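PDB 3IXR: bacterioferritin comigratory protein from Xylella fastidiosa, which probably reduces hydrogen peroxide and organic hydroperoxides by cysteine chemistry, as a peroxiredoxin of the PrxQ type. Local coordinates for residues L36-S41 with T87-S92; K44-Y49 with L54-Y59; N75-Q80 with E168-L173; S101-Q106 with F110-D115; F145-G148 with R152-E155. The protein carries 1 engineered substitution. One frame throughout, in Å; residues are numbered along the deposited sequence. Where two conformers were deposited one is given.

Contact 1 (L36-S41 with T87-S92); sequences LMLSGS and TVLGVS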
# COMPACT_ATOMS: atom_id res chain seq x y z
N LEU A 36 12.84 -2.11 2.73
CA LEU A 36 11.82 -2.23 1.64
C LEU A 36 12.59 -2.07 0.32
O LEU A 36 13.27 -1.07 0.17
CB LEU A 36 10.82 -1.08 1.72
CG LEU A 36 10.05 -0.93 3.08
CD1 LEU A 36 9.13 0.31 3.09
CD2 LEU A 36 9.30 -2.18 3.37
N MET A 37 12.46 -3.03 -0.60
CA MET A 37 13.00 -2.86 -1.95
C MET A 37 11.91 -2.21 -2.78
O MET A 37 10.82 -2.80 -2.87
CB MET A 37 13.30 -4.22 -2.57
CG MET A 37 14.47 -4.92 -1.93
SD MET A 37 14.76 -6.52 -2.69
CE MET A 37 15.01 -6.10 -4.43
N LEU A 38 12.21 -1.04 -3.37
CA LEU A 38 11.22 -0.27 -4.13
C LEU A 38 11.50 -0.23 -5.60
O LEU A 38 12.66 -0.42 -6.06
CB LEU A 38 11.10 1.16 -3.60
CG LEU A 38 10.27 1.49 -2.33
CD1 LEU A 38 10.39 0.52 -1.24
CD2 LEU A 38 10.63 2.95 -1.90
N SER A 39 10.48 0.12 -6.38
CA SER A 39 10.73 0.43 -7.77
C SER A 39 11.83 1.47 -7.93
O SER A 39 12.15 2.28 -7.04
CB SER A 39 9.42 0.88 -8.44
OG SER A 39 8.88 1.94 -7.67
N GLY A 40 12.56 1.38 -9.05
CA GLY A 40 13.71 2.29 -9.16
C GLY A 40 15.02 1.80 -8.52
O GLY A 40 16.03 2.56 -8.53
N SER A 41 14.96 0.60 -7.95
CA SER A 41 16.10 -0.01 -7.24
C SER A 41 16.44 0.84 -6.03
O SER A 41 17.62 0.86 -5.63
CB SER A 41 17.32 -0.02 -8.18
OG SER A 41 17.02 -0.87 -9.29
N THR A 87 1.58 10.45 1.83
CA THR A 87 2.05 9.99 0.57
C THR A 87 1.56 8.53 0.43
O THR A 87 1.01 7.93 1.35
CB THR A 87 3.54 10.06 0.51
OG1 THR A 87 3.95 9.73 -0.83
CG2 THR A 87 4.22 9.18 1.57
N VAL A 88 1.82 7.97 -0.74
CA VAL A 88 1.27 6.67 -1.08
C VAL A 88 2.35 5.71 -1.45
O VAL A 88 3.28 6.12 -2.15
CB VAL A 88 0.35 6.79 -2.32
CG1 VAL A 88 -0.20 5.42 -2.81
CG2 VAL A 88 -0.88 7.82 -1.96
N LEU A 89 2.23 4.45 -1.00
CA LEU A 89 3.13 3.39 -1.46
C LEU A 89 2.26 2.21 -1.81
O LEU A 89 1.44 1.74 -0.97
CB LEU A 89 4.00 2.93 -0.26
CG LEU A 89 5.32 3.55 0.06
CD1 LEU A 89 5.90 2.57 1.15
CD2 LEU A 89 6.26 3.55 -1.19
N GLY A 90 2.42 1.65 -3.03
CA GLY A 90 1.71 0.43 -3.36
C GLY A 90 2.65 -0.78 -3.05
O GLY A 90 3.90 -0.62 -3.03
N VAL A 91 2.06 -1.91 -2.86
CA VAL A 91 2.76 -3.19 -2.51
C VAL A 91 2.21 -4.42 -3.19
O VAL A 91 0.97 -4.69 -3.16
CB VAL A 91 2.65 -3.44 -0.99
CG1 VAL A 91 3.63 -4.61 -0.59
CG2 VAL A 91 2.99 -2.19 -0.15
N SER A 92 3.09 -5.23 -3.83
CA SER A 92 2.73 -6.64 -4.19
C SER A 92 4.02 -7.42 -4.08
O SER A 92 4.99 -6.82 -3.74
CB SER A 92 2.22 -6.70 -5.63
OG SER A 92 3.28 -6.59 -6.57

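Contact 2 (K44-Y49 with L54-Y59); sequences KTLSDY and LVLYFY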
# COMPACT_ATOMS: atom_id res chain seq x y z
N LYS A 44 13.83 1.93 1.32
CA LYS A 44 13.26 2.74 2.34
C LYS A 44 12.98 1.81 3.50
O LYS A 44 13.02 0.58 3.37
CB LYS A 44 11.90 3.18 1.81
CG LYS A 44 11.51 4.51 2.11
CD LYS A 44 12.03 5.51 1.15
CE LYS A 44 11.24 6.82 1.43
NZ LYS A 44 12.19 7.97 1.49
N THR A 45 12.58 2.38 4.66
CA THR A 45 11.95 1.57 5.72
C THR A 45 10.69 2.37 6.08
O THR A 45 10.58 3.57 5.78
CB THR A 45 12.81 1.43 6.99
OG1 THR A 45 13.10 2.76 7.48
CG2 THR A 45 14.11 0.65 6.63
N LEU A 46 9.71 1.70 6.66
CA LEU A 46 8.48 2.40 7.11
C LEU A 46 8.79 3.50 8.12
O LEU A 46 8.12 4.53 8.17
CB LEU A 46 7.46 1.40 7.66
CG LEU A 46 6.85 0.34 6.66
CD1 LEU A 46 5.93 -0.77 7.25
CD2 LEU A 46 6.07 1.13 5.53
N SER A 47 9.84 3.32 8.92
CA SER A 47 10.28 4.43 9.79
C SER A 47 10.64 5.70 9.04
O SER A 47 10.55 6.75 9.63
CB SER A 47 11.44 3.98 10.70
OG SER A 47 12.59 3.92 9.89
N ASP A 48 10.98 5.67 7.74
CA ASP A 48 11.22 6.90 6.97
C ASP A 48 9.99 7.75 6.90
O ASP A 48 10.05 8.91 6.56
CB ASP A 48 11.68 6.58 5.55
CG ASP A 48 13.06 6.00 5.55
OD1 ASP A 48 13.81 6.37 6.48
OD2 ASP A 48 13.36 5.13 4.71
N TYR A 49 8.84 7.21 7.26
CA TYR A 49 7.64 8.01 7.15
C TYR A 49 7.16 8.59 8.46
O TYR A 49 5.99 9.09 8.58
CB TYR A 49 6.53 7.21 6.42
CG TYR A 49 6.94 6.77 5.03
CD1 TYR A 49 7.53 5.54 4.82
CD2 TYR A 49 6.71 7.60 3.94
CE1 TYR A 49 7.93 5.16 3.58
CE2 TYR A 49 7.11 7.21 2.67
CZ TYR A 49 7.71 5.99 2.51
OH TYR A 49 8.09 5.58 1.26
N LEU A 54 1.01 7.88 5.94
CA LEU A 54 1.32 6.96 4.83
C LEU A 54 0.08 6.10 4.44
O LEU A 54 -0.58 5.51 5.29
CB LEU A 54 2.44 6.00 5.30
CG LEU A 54 2.89 4.98 4.23
CD1 LEU A 54 3.38 5.70 2.93
CD2 LEU A 54 3.85 3.97 4.83
N VAL A 55 -0.22 6.12 3.14
CA VAL A 55 -1.20 5.18 2.59
C VAL A 55 -0.44 4.02 2.03
O VAL A 55 0.28 4.19 1.05
CB VAL A 55 -2.05 5.77 1.46
CG1 VAL A 55 -3.08 4.69 0.95
CG2 VAL A 55 -2.91 7.06 2.05
N LEU A 56 -0.60 2.87 2.66
CA LEU A 56 0.11 1.67 2.22
C LEU A 56 -0.97 0.73 1.61
O LEU A 56 -1.85 0.20 2.29
CB LEU A 56 0.77 1.03 3.43
CG LEU A 56 1.68 -0.15 3.11
CD1 LEU A 56 2.98 0.43 2.44
CD2 LEU A 56 2.04 -0.78 4.47
N TYR A 57 -0.94 0.66 0.27
CA TYR A 57 -2.02 -0.11 -0.43
C TYR A 57 -1.45 -1.40 -1.05
O TYR A 57 -0.43 -1.32 -1.80
CB TYR A 57 -2.81 0.79 -1.40
CG TYR A 57 -2.24 0.91 -2.82
CD1 TYR A 57 -1.49 2.04 -3.17
CD2 TYR A 57 -2.59 -0.06 -3.83
CE1 TYR A 57 -0.99 2.19 -4.49
CE2 TYR A 57 -2.10 0.05 -5.11
CZ TYR A 57 -1.35 1.23 -5.45
OH TYR A 57 -0.77 1.48 -6.72
N PHE A 58 -2.06 -2.50 -0.67
CA PHE A 58 -1.65 -3.82 -1.23
C PHE A 58 -2.55 -4.23 -2.37
O PHE A 58 -3.80 -4.13 -2.26
CB PHE A 58 -1.78 -4.91 -0.14
CG PHE A 58 -0.83 -4.70 1.06
CD1 PHE A 58 -1.06 -3.76 2.09
CD2 PHE A 58 0.32 -5.49 1.12
CE1 PHE A 58 -0.15 -3.59 3.18
CE2 PHE A 58 1.23 -5.34 2.26
CZ PHE A 58 1.02 -4.35 3.25
N TYR A 59 -1.96 -4.75 -3.46
CA TYR A 59 -2.76 -5.20 -4.58
C TYR A 59 -2.20 -6.54 -5.03
O TYR A 59 -1.02 -6.84 -4.76
CB TYR A 59 -2.69 -4.17 -5.73
CG TYR A 59 -1.35 -3.90 -6.23
CD1 TYR A 59 -0.89 -4.59 -7.35
CD2 TYR A 59 -0.51 -2.95 -5.61
CE1 TYR A 59 0.42 -4.35 -7.82
CE2 TYR A 59 0.82 -2.65 -6.07
CZ TYR A 59 1.26 -3.39 -7.15
OH TYR A 59 2.51 -3.10 -7.57

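Contact 3 (N75-Q80 with E168-L173); sequences NLLLPQ and EVLNKL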
# COMPACT_ATOMS: atom_id res chain seq x y z
N ASN A 75 -2.58 7.79 -8.48
CA ASN A 75 -1.61 8.62 -9.09
C ASN A 75 -2.26 10.04 -9.35
O ASN A 75 -1.59 11.09 -9.12
CB ASN A 75 -1.19 7.96 -10.40
CG ASN A 75 0.18 8.45 -10.85
OD1 ASN A 75 1.14 8.56 -10.06
ND2 ASN A 75 0.23 8.83 -12.11
N LEU A 76 -3.47 9.98 -9.87
CA LEU A 76 -4.24 11.23 -10.13
C LEU A 76 -4.35 12.09 -8.87
O LEU A 76 -4.32 13.34 -8.99
CB LEU A 76 -5.64 10.86 -10.62
CG LEU A 76 -6.66 11.98 -10.76
CD1 LEU A 76 -6.03 12.91 -11.80
CD2 LEU A 76 -7.96 11.27 -11.31
N LEU A 77 -4.51 11.47 -7.67
CA LEU A 77 -4.81 12.17 -6.43
C LEU A 77 -3.53 12.53 -5.67
O LEU A 77 -3.53 13.15 -4.60
CB LEU A 77 -5.72 11.30 -5.52
CG LEU A 77 -7.12 11.11 -6.15
CD1 LEU A 77 -7.89 10.30 -5.09
CD2 LEU A 77 -7.73 12.53 -6.33
N LEU A 78 -2.40 11.97 -6.17
CA LEU A 78 -1.17 12.08 -5.42
C LEU A 78 -0.87 13.56 -4.91
O LEU A 78 -0.50 13.79 -3.71
CB LEU A 78 0.03 11.33 -6.09
CG LEU A 78 1.30 11.31 -5.17
CD1 LEU A 78 1.24 10.40 -3.99
CD2 LEU A 78 2.50 10.87 -6.00
N PRO A 79 -1.07 14.60 -5.77
CA PRO A 79 -0.84 15.98 -5.26
C PRO A 79 -1.77 16.39 -4.11
O PRO A 79 -1.36 17.14 -3.18
CB PRO A 79 -1.10 16.88 -6.50
CG PRO A 79 -0.87 15.96 -7.65
CD PRO A 79 -1.46 14.60 -7.19
N GLN A 80 -2.99 15.88 -4.13
CA GLN A 80 -3.87 16.18 -3.04
C GLN A 80 -3.44 15.51 -1.74
O GLN A 80 -3.56 16.05 -0.67
CB GLN A 80 -5.31 15.82 -3.39
CG GLN A 80 -5.87 16.73 -4.61
CD GLN A 80 -7.28 16.37 -4.87
OE1 GLN A 80 -7.64 15.90 -5.97
NE2 GLN A 80 -8.13 16.64 -3.90
N GLU A 168 -11.91 7.48 -1.85
CA GLU A 168 -12.44 7.23 -0.51
C GLU A 168 -11.35 7.38 0.52
O GLU A 168 -11.56 7.82 1.61
CB GLU A 168 -13.02 5.89 -0.49
CG GLU A 168 -13.38 5.43 0.95
CD GLU A 168 -14.14 4.13 1.06
OE1 GLU A 168 -14.30 3.72 2.28
OE2 GLU A 168 -14.67 3.61 0.04
N VAL A 169 -10.20 6.86 0.20
CA VAL A 169 -9.06 6.99 1.10
C VAL A 169 -8.65 8.45 1.39
O VAL A 169 -8.45 8.90 2.52
CB VAL A 169 -7.84 6.07 0.55
CG1 VAL A 169 -6.62 6.38 1.48
CG2 VAL A 169 -8.20 4.61 0.60
N LEU A 170 -8.55 9.21 0.33
CA LEU A 170 -8.24 10.63 0.40
C LEU A 170 -9.30 11.30 1.31
O LEU A 170 -8.95 12.10 2.13
CB LEU A 170 -8.32 11.21 -0.97
CG LEU A 170 -7.99 12.71 -0.92
CD1 LEU A 170 -6.62 13.06 -0.19
CD2 LEU A 170 -8.10 13.30 -2.28
N ASN A 171 -10.55 11.01 1.04
CA ASN A 171 -11.60 11.73 1.79
C ASN A 171 -11.57 11.32 3.25
O ASN A 171 -11.90 12.15 4.12
CB ASN A 171 -13.00 11.50 1.23
CG ASN A 171 -13.21 12.30 -0.03
OD1 ASN A 171 -12.51 13.32 -0.20
ND2 ASN A 171 -14.01 11.80 -0.95
N LYS A 172 -11.30 10.04 3.54
CA LYS A 172 -11.11 9.65 4.92
C LYS A 172 -9.99 10.39 5.66
O LYS A 172 -10.12 10.83 6.80
CB LYS A 172 -10.83 8.12 5.00
CG LYS A 172 -10.79 7.61 6.39
CD LYS A 172 -12.19 6.96 6.80
CE LYS A 172 -12.45 5.73 6.11
NZ LYS A 172 -13.89 5.10 6.31
N LEU A 173 -8.83 10.55 4.98
CA LEU A 173 -7.73 11.30 5.54
C LEU A 173 -8.14 12.77 5.79
O LEU A 173 -7.91 13.30 6.84
CB LEU A 173 -6.52 11.17 4.55
CG LEU A 173 -5.35 12.06 4.95
CD1 LEU A 173 -4.84 11.71 6.35
CD2 LEU A 173 -4.27 11.93 3.90

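Contact 4 (S101-Q106 with F110-D115); sequences SFCAKQ and FPLVSD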
# COMPACT_ATOMS: atom_id res chain seq x y z
N SER A 101 8.61 -1.95 -14.90
CA SER A 101 7.86 -1.97 -16.22
C SER A 101 6.45 -1.45 -16.04
O SER A 101 5.96 -0.66 -16.88
CB SER A 101 7.83 -3.32 -16.80
OG SER A 101 9.19 -3.64 -17.11
N PHE A 102 5.88 -1.75 -14.89
CA PHE A 102 4.45 -1.36 -14.61
C PHE A 102 4.40 0.12 -14.34
O PHE A 102 3.52 0.84 -14.92
CB PHE A 102 4.00 -2.18 -13.36
CG PHE A 102 2.57 -2.00 -12.95
CD1 PHE A 102 2.27 -2.20 -11.61
CD2 PHE A 102 1.56 -1.93 -13.92
CE1 PHE A 102 0.90 -2.18 -11.13
CE2 PHE A 102 0.19 -1.91 -13.48
CZ PHE A 102 -0.10 -2.04 -12.16
N CYS A 103 5.30 0.68 -13.48
CA CYS A 103 5.41 2.13 -13.27
C CYS A 103 5.58 2.89 -14.56
O CYS A 103 4.98 3.93 -14.79
CB CYS A 103 6.60 2.48 -12.34
SG CYS A 103 6.19 2.06 -10.63
N ALA A 104 6.49 2.40 -15.41
CA ALA A 104 6.74 3.13 -16.64
C ALA A 104 5.55 3.11 -17.54
O ALA A 104 5.21 4.15 -18.13
CB ALA A 104 7.93 2.50 -17.36
N LYS A 105 4.99 1.93 -17.72
CA LYS A 105 3.83 1.80 -18.67
C LYS A 105 2.72 2.70 -18.22
O LYS A 105 2.01 3.35 -19.05
CB LYS A 105 3.35 0.40 -18.64
CG LYS A 105 2.09 0.09 -19.66
CD LYS A 105 1.77 -1.37 -19.69
CE LYS A 105 0.37 -1.71 -20.28
NZ LYS A 105 -0.01 -0.80 -21.39
N GLN A 106 2.45 2.69 -16.91
CA GLN A 106 1.26 3.50 -16.42
C GLN A 106 1.56 4.93 -16.11
O GLN A 106 0.60 5.69 -15.81
CB GLN A 106 0.65 2.79 -15.19
CG GLN A 106 0.27 1.34 -15.37
CD GLN A 106 -0.90 1.08 -16.39
OE1 GLN A 106 -1.72 1.95 -16.54
NE2 GLN A 106 -0.98 -0.10 -16.99
N PHE A 110 4.49 7.63 -7.78
CA PHE A 110 4.81 7.15 -6.42
C PHE A 110 5.44 5.73 -6.54
O PHE A 110 5.32 5.04 -7.58
CB PHE A 110 3.47 7.11 -5.58
CG PHE A 110 2.44 6.21 -6.21
CD1 PHE A 110 2.40 4.82 -5.93
CD2 PHE A 110 1.55 6.69 -7.11
CE1 PHE A 110 1.52 3.92 -6.48
CE2 PHE A 110 0.60 5.76 -7.71
CZ PHE A 110 0.59 4.35 -7.43
N PRO A 111 6.10 5.30 -5.50
CA PRO A 111 6.80 4.04 -5.60
C PRO A 111 5.99 2.81 -5.34
O PRO A 111 4.98 2.91 -4.63
CB PRO A 111 7.84 4.16 -4.42
CG PRO A 111 7.87 5.56 -4.03
CD PRO A 111 6.45 6.02 -4.26
N LEU A 112 6.45 1.64 -5.77
CA LEU A 112 5.85 0.33 -5.49
C LEU A 112 6.87 -0.49 -4.70
O LEU A 112 8.03 -0.62 -5.19
CB LEU A 112 5.48 -0.49 -6.77
CG LEU A 112 4.51 0.28 -7.71
CD1 LEU A 112 4.29 -0.47 -9.07
CD2 LEU A 112 3.14 0.62 -6.96
N VAL A 113 6.45 -1.05 -3.55
CA VAL A 113 7.33 -2.00 -2.86
C VAL A 113 7.32 -3.35 -3.49
O VAL A 113 6.23 -3.96 -3.73
CB VAL A 113 6.78 -2.21 -1.45
CG1 VAL A 113 7.71 -3.17 -0.60
CG2 VAL A 113 6.76 -0.90 -0.85
N SER A 114 8.52 -3.89 -3.79
CA SER A 114 8.62 -5.29 -4.21
C SER A 114 8.78 -6.10 -2.95
O SER A 114 9.93 -6.15 -2.37
CB SER A 114 9.88 -5.44 -5.09
OG SER A 114 10.10 -6.80 -5.39
N ASP A 115 7.68 -6.70 -2.51
CA ASP A 115 7.63 -7.45 -1.23
C ASP A 115 7.91 -8.89 -1.52
O ASP A 115 7.08 -9.79 -1.33
CB ASP A 115 6.29 -7.18 -0.50
CG ASP A 115 6.24 -7.75 0.89
OD1 ASP A 115 5.22 -8.36 1.25
OD2 ASP A 115 7.25 -7.55 1.58

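Contact 5 (F145-G148 with R152-E155); sequences FLIG and RIVE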
# COMPACT_ATOMS: atom_id res chain seq x y z
N PHE A 145 -4.00 0.47 4.16
CA PHE A 145 -3.89 0.95 5.55
C PHE A 145 -3.51 2.41 5.54
O PHE A 145 -2.64 2.82 4.79
CB PHE A 145 -2.80 0.09 6.19
CG PHE A 145 -3.18 -1.33 6.21
CD1 PHE A 145 -2.83 -2.18 5.12
CD2 PHE A 145 -3.84 -1.87 7.32
CE1 PHE A 145 -3.28 -3.53 5.17
CE2 PHE A 145 -4.21 -3.22 7.40
CZ PHE A 145 -3.99 -4.06 6.35
N LEU A 146 -4.18 3.18 6.41
CA LEU A 146 -3.75 4.57 6.56
C LEU A 146 -3.00 4.58 7.85
O LEU A 146 -3.53 4.22 8.88
CB LEU A 146 -4.97 5.53 6.64
CG LEU A 146 -4.58 6.98 6.85
CD1 LEU A 146 -3.86 7.61 5.64
CD2 LEU A 146 -5.89 7.79 7.15
N ILE A 147 -1.72 4.85 7.75
CA ILE A 147 -0.80 4.84 8.93
C ILE A 147 -0.46 6.29 9.35
O ILE A 147 -0.03 7.10 8.51
CB ILE A 147 0.49 4.07 8.56
CG1 ILE A 147 0.08 2.67 8.05
CG2 ILE A 147 1.47 4.07 9.77
CD1 ILE A 147 1.26 1.98 7.34
N GLY A 148 -0.67 6.61 10.61
CA GLY A 148 -0.44 8.00 11.06
C GLY A 148 1.04 8.30 11.37
O GLY A 148 1.94 7.44 11.24
N ARG A 152 0.80 4.46 14.01
CA ARG A 152 -0.38 3.67 14.32
C ARG A 152 -1.29 3.49 13.12
O ARG A 152 -1.35 4.38 12.27
CB ARG A 152 -1.21 4.31 15.47
CG ARG A 152 -0.38 4.18 16.78
CD ARG A 152 -1.32 4.40 17.93
NE ARG A 152 -1.69 5.81 17.92
CZ ARG A 152 -0.94 6.76 18.48
NH1 ARG A 152 0.24 6.47 19.04
NH2 ARG A 152 -1.36 8.02 18.42
N ILE A 153 -1.99 2.38 13.12
CA ILE A 153 -3.01 2.09 12.02
C ILE A 153 -4.21 3.00 12.36
O ILE A 153 -4.81 2.89 13.44
CB ILE A 153 -3.48 0.65 12.06
CG1 ILE A 153 -2.32 -0.37 11.82
CG2 ILE A 153 -4.54 0.46 10.98
CD1 ILE A 153 -1.43 -0.02 10.55
N VAL A 154 -4.55 3.89 11.46
CA VAL A 154 -5.71 4.86 11.69
C VAL A 154 -6.94 4.34 10.95
O VAL A 154 -8.04 4.47 11.44
CB VAL A 154 -5.32 6.29 11.32
CG1 VAL A 154 -6.50 7.32 11.38
CG2 VAL A 154 -4.20 6.73 12.25
N GLU A 155 -6.74 3.80 9.77
CA GLU A 155 -7.83 3.17 8.98
C GLU A 155 -7.29 1.91 8.33
O GLU A 155 -6.06 1.82 8.02
CB GLU A 155 -8.44 4.09 7.89
CG GLU A 155 -8.85 5.47 8.37
CD GLU A 155 -10.18 5.42 9.15
OE1 GLU A 155 -10.80 4.37 9.18
OE2 GLU A 155 -10.55 6.40 9.82

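Contact 1 (L36-S41 with T87-S92)
Two strands of the central mixed sheet of this peroxiredoxin, 36-38 and 86-92, meet here through leucine side chains although they are not neighbours: strand 112-114 runs between them, antiparallel to the first and parallel to the second. The spacing agrees with that order, since the closest pair of CA atoms, Leu38 CA and Val91 CA, is 9.1 Å apart, and no hydrogen bond joins the two segments. The bridge is made by the forked end of Leu89, whose two methyl groups serve different partners. Leu89 CD1 lies 4.4 Å from Leu36 CD1, methyl end to methyl end, while Leu89 CD2 stands 4.5 Å from Leu38 CD2. Leu89 points across from its own strand, with CG turned to the backbone N side at a chi1 of -90°, some 30° past the usual -60°. Leu36 points back at it; Leu38 sets out obliquely and comes near only through its end. Val113 of the intervening strand touches both Leu38 and Leu89, and Tyr49 and Leu56 also pack on Leu89. Past Leu38 the chain turns toward strand 42-44, with Ser39 OG bonded to Leu112 N and Gly40 N to Asp100 OD1. Since the touching groups are all buried hydrocarbon and meet at rather long distances, the contact probably contributes dispersion and the exclusion of water, while the backbone bonds to strand 112-114 probably do most to set the spacing of the two strands.

Contact 2 (K44-Y49 with L54-Y59)
The ring of Tyr49 lies against Leu54, with one methyl of the leucine seated over a face of the ring, in the hydrophobic core between the short 3-10 turn 46-48 and strand 53-58 of the thioredoxin-like sheet. The evidence for a CH-pi contact is direct: Leu54 CD1 is 4.1 Å from the centroid of the Tyr49 ring and only 16° off the ring normal. Leu54 reaches this place because its CG stands opposite the backbone N (chi1 -179°), which carries both methyls out toward the turn. Leu46 arrives differently, crossing Leu54 at about a right angle, and its CD2 touches Leu54 CD2 at 3.7 Å. The same Leu46 methyl approaches the next inward-facing residue of the strand, Leu56, at CD1, more loosely at 4.4 Å. Phe124 and Leu27 pack on Leu46 as well, while Thr87 and Leu89 of strand 86-92 touch Tyr49.

The turn that presents both residues is held internally. Asp48 N bonds Thr45 O, and Tyr49 N bonds Leu46 O. In return Asp48 OD2 accepts Thr45 N at 2.9 Å, the donor coming from above the carboxylate plane, 51° out of it.

Contact 3 (N75-Q80 with E168-L173)
Where Gln80 and Leu77 meet Leu170, the shortest sound backbone bonds of the two segments, Lys172 N to Glu168 O and its neighbour Leu173 N to Val169 O, are both 3.0 Å and run within one helix. No hydrogen bond joins the segments of helices 65-82 and 165-177; Asn75 and Glu168 bond to other parts of the chain. Instead one methyl, Leu170 CD2, does nearly all the touching. It is met by the fork of Leu77, whose CD1 lies 4.1 Å from Leu170 CD2, and by Gln80, whose NE2 comes to 3.7 Å of that same Leu170 atom. The glutamine is crossed at about a right angle: its chain is extended beyond CG (chi2 -178°), which carries the amide end to the methyl. Gln80 CB makes its own contact, 3.9 Å from Leu170 CD2. Leu170 projects squarely at the other helix, its CG opposite the backbone N and its CA 7.8 Å from Leu77 CA.

Helix 65-82 is kinked at this point. Pro79 has no N-H to give, and the bond from Gln80 N to Leu77 O, three residues back, is weak. Both helices cover the same side of the central sheet: Leu78 packs on Val88 and Leu173 on Ala86, while Glu168 OE1 bonds Trp157 NE1 and Gln80 also touches Lys174. Because a methyl cannot pair with an amide N-H, Gln80 gains no bond from Leu170. The chemistry therefore implies apolar docking of helix on helix, with both CB and the amide end of Gln80 packing on the methyl at the partly exposed edge.

Contact 4 (S101-Q106 with F110-D115)
Leu112 pushes one methyl, CD1, between Cys103 and Phe102 of helix 96-106, and this is the tight part of the contact. In the conformer described, Cys103 SG stands 3.5 Å from Leu112 CD1 and 3.8 Å from Leu112 CG, a close sulfur-to-alkyl fit; Cys103 is modelled in two conformers, so this detail may not hold throughout the crystal. On the second flank Phe102 CD1 lies 3.7 Å from Leu112 CD1, and the two side chains cross at about a right angle. The phenylalanine gets there because its CG is turned opposite the backbone N (chi1 -177°), while Cys103, at -74°, swings its sulfur to the N side, and the pair thus straddles the methyl. Phe102 is also fixed edge-to-face against Phe108 and touches Tyr59 and Asp62.

Toward the other end the packing slackens. Cys103 SG is 4.4 Å from Phe110 O, and the ring of Phe110 stays at least 6.5 Å from the helix segment, lying instead against Phe108 and Val88. The outer side of the helix, with Ser101, Ala104 and Lys105, is exposed. No hydrogen bond joins the two segments, but one turn earlier in the same helix His99 NE2 bonds Val113 O, and Leu112 N bonds Ser39 OG. A helix laid back by apolar residues on the strand that follows it, which runs parallel to and beside strand 86-92, is a beta-alpha-beta unit (86-92, 96-106, 112-114), part of the peroxiredoxin elaboration of the thioredoxin-like fold.

Contact 5 (F145-G148 with R152-E155)
Leu146 O takes two backbone N-H groups from the facing strand: Val154 N at 2.8 Å from Leu146 O, nearly in line with the carbonyl at a C=O...N angle of 168°, and Glu155 N, a weak bond at 3.4 Å from the same oxygen. From the same residue, along the same edge, Leu146 N gives a 2.8 Å bond to Glu155 O, met less directly, with the donor tilted 34° from the carbonyl plane. A fourth bond, from Gly148 N to Arg152 O at 2.9 Å, closes the pairing toward the turn.

Two residues, Val154 and Glu155, facing the single Leu146 define a classic beta bulge in the antiparallel hairpin of strands 137-147 and 153-157. The backbone bears this out: Val154 has a psi of -39°, far from strand values, and the pairing slips by one residue between Leu146 with Glu155 and Ile147 with Ile153.

Outside the bonds, the side chains divide between two faces. Leu146 and Glu155 lie side by side, pointing the same way, with their CB atoms 4.0 Å apart. That face is covered by helix 165-177, where Leu173 meets Leu146, and Lys172 and His176 meet Glu155. On the opposite face Ile147 CG1 touches Ile153 CD1 at 4.0 Å, the two side chains crossing at a slant. Ile153 CG2 also approaches the edge of the Phe145 ring, near its plane, at 4.4 Å from Phe145 CD2. Val154, in the bulge, sets CG2 3.9 Å from Gly148 N and touches Trp53.

Overall arrangement
All but contact 3 reach one mixed sheet. Contacts 1 and 2, their centres about 8 Å apart, share neighbouring strands, joined by Val91 N to Tyr57 O (2.8 Å); centre to centre, contact 4 lies about 7 Å from contact 1, and contact 5 about 10 Å from contact 2, tied by Leu54 O to Ile147 N (2.8 Å). Contacts 4 and 5 lie on opposite sides of the chain's centre, about 22 Å apart. Contact 3 covers one face, reaching contact 5 through Leu173 and contact 1 through Leu78. Tyr59 touches Phe102, Leu112 and the engineered Ser67, which replaces the probable peroxidatic cysteine, linking contacts 2 and 4 to the likely active site.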